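PDB 3ES1: cupin 2, conserved barrel domain protein from Novosphingobium aromaticivorans DSM 12444, which is of unknown function but has a cupin-like beta-barrel fold, a scaffold shared by a large superfamily of enzymes and binding proteins. Local coordinates for residues L106-I110 with T141-I147. Residues are numbered along the deposited sequence; the frame is centred on the assembly and turned at random.
Sequences LEGEI and TDKPCRI
Start at Thr141 in the loop that leads into strand 145-153. Its chi1 is p, and its OG1 accepts from Lys143 N at 3.2 Å, making an ST turn; OG1 also hydrogen-bonds Asn139. Thr141 CG2 lies 3.8 Å from Glu109 CG. A water joins Thr141 OG1 (2.8 Å), Glu109 N (3.2 Å) and Pro144 O (3.3 Å), and a second water links Pro144 O (2.8 Å) to Glu107 OE2 (2.6 Å). Gly108, at phi 79°, psi -165°, has a positive phi that favours glycine, and a CB here would clash with Pro144 O. The chain, already extended at Lys143 and Pro144, enters the strand at Cys145: its CA sends a CA-H...O contact to Glu107 O (3.2 Å), and with chi1 t its SG packs 3.8 Å from Ile110 CB. This is the antiparallel pairing of strands 99-107 and 145-153 within the cupin domain, met just where strand 99-107 ends and the chain turns away into the separate sheet of strand 110-113. Arg146 and Glu107 form a hydrogen-bonded pair, CA atoms 5.0 Å apart, with Arg146 N to Glu107 O at 2.9 Å. Arg146 O takes Leu106 N at 2.7 Å and, weakly, Glu107 N at 3.4 Å, a classic beta bulge with Leu106 at phi -89°, psi -35°. Arg146, t at chi1 and chi2 but m at chi3, leads its guanidinium away to a salt bridge with Asp85. Finally Ile147, chi1 m and chi2 t, brings CD1 to 3.8 Å from Ile110 CG1.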
ATOM      1  N   LEU A 106       0.525   7.057   8.272  1.00 17.40           N
ATOM      2  CA  LEU A 106      -0.897   7.223   8.567  1.00 18.40           C
ATOM      3  C   LEU A 106      -1.125   8.252   9.658  1.00 18.98           C
ATOM      4  O   LEU A 106      -2.129   8.994   9.699  1.00 18.40           O
ATOM      5  CB  LEU A 106      -1.554   5.875   8.963  1.00 18.55           C
ATOM      6  CG  LEU A 106      -1.438   4.683   7.953  1.00 19.83           C
ATOM      7  CD1 LEU A 106      -2.343   3.544   8.377  1.00 19.49           C
ATOM      8  CD2 LEU A 106      -1.721   5.096   6.531  1.00 20.13           C
ATOM      9  N   GLU A 107      -0.184   8.243  10.571  1.00 19.42           N
ATOM     10  CA  GLU A 107      -0.246   9.044  11.811  1.00 19.50           C
ATOM     11  C   GLU A 107       1.160   9.346  12.303  1.00 19.44           C
ATOM     12  O   GLU A 107       2.008   8.473  12.362  1.00 18.99           O
ATOM     13  CB  GLU A 107      -1.001   8.278  12.898  1.00 20.52           C
ATOM     14  CG  GLU A 107      -0.801   8.782  14.288  1.00 22.69           C
ATOM     15  CD  GLU A 107      -1.485  10.116  14.605  1.00 29.10           C
ATOM     16  OE1 GLU A 107      -2.410  10.535  13.858  1.00 29.39           O
ATOM     17  OE2 GLU A 107      -1.081  10.738  15.629  1.00 29.78           O
ATOM     18  N   GLY A 108       1.389  10.600  12.671  1.00 19.08           N
ATOM     19  CA  GLY A 108       2.683  11.034  13.133  1.00 18.87           C
ATOM     20  C   GLY A 108       3.646  11.279  11.987  1.00 19.60           C
ATOM     21  O   GLY A 108       3.257  11.422  10.845  1.00 19.26           O
ATOM     22  N   GLU A 109       4.913  11.365  12.351  1.00 19.68           N
ATOM     23  CA  GLU A 109       5.984  11.458  11.389  1.00 19.96           C
ATOM     24  C   GLU A 109       7.185  10.656  11.799  1.00 18.59           C
ATOM     25  O   GLU A 109       7.386  10.300  12.967  1.00 16.45           O
ATOM     26  CB  GLU A 109       6.369  12.890  11.088  1.00 20.73           C
ATOM     27  CG  GLU A 109       6.839  13.711  12.244  1.00 22.86           C
ATOM     28  CD  GLU A 109       6.978  15.177  11.845  1.00 28.38           C
ATOM     29  OE1 GLU A 109       6.050  15.737  11.223  1.00 33.96           O
ATOM     30  OE2 GLU A 109       8.020  15.759  12.113  1.00 28.32           O
ATOM     31  N   ILE A 110       7.971  10.394  10.777  1.00 18.86           N
ATOM     32  CA  ILE A 110       9.079   9.434  10.821  1.00 18.32           C
ATOM     33  C   ILE A 110      10.349   9.937  10.106  1.00 18.80           C
ATOM     34  O   ILE A 110      10.298  10.631   9.089  1.00 19.11           O
ATOM     35  CB  ILE A 110       8.668   8.066  10.200  1.00 18.80           C
ATOM     36  CG1 ILE A 110       9.534   6.947  10.784  1.00 19.42           C
ATOM     37  CG2 ILE A 110       8.820   8.087   8.677  1.00 17.01           C
ATOM     38  CD1 ILE A 110       9.250   6.628  12.303  1.00 18.09           C
ATOM     39  N   THR A 141      10.155  11.859  17.538  1.00 18.90           N
ATOM     40  CA  THR A 141       9.059  12.596  18.183  1.00 19.32           C
ATOM     41  C   THR A 141       8.619  11.971  19.519  1.00 20.70           C
ATOM     42  O   THR A 141       9.126  10.938  19.933  1.00 20.54           O
ATOM     43  CB  THR A 141       7.772  12.730  17.291  1.00 20.18           C
ATOM     44  OG1 THR A 141       6.977  11.532  17.365  1.00 18.89           O
ATOM     45  CG2 THR A 141       8.118  13.022  15.801  1.00 18.05           C
ATOM     46  N   ASP A 142       7.654  12.633  20.164  1.00 21.16           N
ATOM     47  CA  ASP A 142       7.074  12.201  21.472  1.00 22.22           C
ATOM     48  C   ASP A 142       5.756  11.469  21.338  1.00 21.61           C
ATOM     49  O   ASP A 142       5.122  11.107  22.313  1.00 20.16           O
ATOM     50  CB  ASP A 142       6.906  13.411  22.386  1.00 23.32           C
ATOM     51  CG  ASP A 142       8.279  13.995  22.787  1.00 28.54           C
ATOM     52  OD1 ASP A 142       9.230  13.173  22.929  1.00 31.50           O
ATOM     53  OD2 ASP A 142       8.417  15.247  22.897  1.00 35.77           O
ATOM     54  N   LYS A 143       5.387  11.166  20.113  1.00 20.76           N
ATOM     55  CA  LYS A 143       4.167  10.436  19.855  1.00 20.65           C
ATOM     56  C   LYS A 143       4.468   9.255  18.939  1.00 20.30           C
ATOM     57  O   LYS A 143       5.405   9.346  18.145  1.00 18.78           O
ATOM     58  CB  LYS A 143       3.165  11.335  19.132  1.00 21.24           C
ATOM     59  CG  LYS A 143       2.693  12.570  19.880  1.00 25.88           C
ATOM     60  CD  LYS A 143       1.786  13.452  19.021  1.00 27.15           C
ATOM     61  N   PRO A 144       3.650   8.160  19.005  1.00 19.92           N
ATOM     62  CA  PRO A 144       3.878   7.062  18.060  1.00 20.34           C
ATOM     63  C   PRO A 144       3.606   7.498  16.601  1.00 19.23           C
ATOM     64  O   PRO A 144       2.914   8.462  16.340  1.00 19.63           O
ATOM     65  CB  PRO A 144       2.882   5.957  18.517  1.00 20.84           C
ATOM     66  CG  PRO A 144       1.780   6.721  19.284  1.00 21.12           C
ATOM     67  CD  PRO A 144       2.561   7.854  19.954  1.00 21.06           C
ATOM     68  N   CYS A 145       4.254   6.803  15.693  1.00 19.43           N
ATOM     69  CA  CYS A 145       4.051   6.978  14.271  1.00 18.43           C
ATOM     70  C   CYS A 145       3.616   5.658  13.637  1.00 18.63           C
ATOM     71  O   CYS A 145       4.301   4.633  13.774  1.00 18.63           O
ATOM     72  CB  CYS A 145       5.372   7.415  13.619  1.00 18.56           C
ATOM     73  SG  CYS A 145       5.248   7.599  11.837  1.00 17.49           S
ATOM     74  N   ARG A 146       2.476   5.692  12.976  1.00 17.78           N
ATOM     75  CA  ARG A 146       1.923   4.520  12.283  1.00 17.12           C
ATOM     76  C   ARG A 146       2.186   4.607  10.797  1.00 17.20           C
ATOM     77  O   ARG A 146       1.866   5.591  10.143  1.00 16.55           O
ATOM     78  CB  ARG A 146       0.425   4.374  12.523  1.00 15.83           C
ATOM     79  CG  ARG A 146      -0.186   3.211  11.737  1.00 15.96           C
ATOM     80  CD  ARG A 146      -1.593   2.854  12.204  1.00 17.85           C
ATOM     81  NE  ARG A 146      -1.524   2.197  13.501  1.00 16.95           N
ATOM     82  CZ  ARG A 146      -2.571   1.857  14.257  1.00 15.63           C
ATOM     83  NH1 ARG A 146      -3.834   2.087  13.879  1.00 16.27           N
ATOM     84  NH2 ARG A 146      -2.339   1.287  15.419  1.00 13.55           N
ATOM     85  N   ILE A 147       2.772   3.535  10.276  1.00 17.41           N
ATOM     86  CA  ILE A 147       3.058   3.427   8.853  1.00 17.48           C
ATOM     87  C   ILE A 147       2.500   2.115   8.299  1.00 18.21           C
ATOM     88  O   ILE A 147       2.633   1.069   8.893  1.00 15.46           O
ATOM     89  CB  ILE A 147       4.611   3.504   8.540  1.00 18.05           C
ATOM     90  CG1 ILE A 147       5.260   4.739   9.189  1.00 19.00           C
ATOM     91  CG2 ILE A 147       4.848   3.543   7.012  1.00 17.98           C
ATOM     92  CD1 ILE A 147       6.812   4.746   9.192  1.00 19.37           C
TER
HETATM   93  O   HOH W   1       0.594   9.594  17.300  1.00 23.30           O
HETATM   94  O   HOH W   2       4.967  10.885  15.478  1.00 22.68           O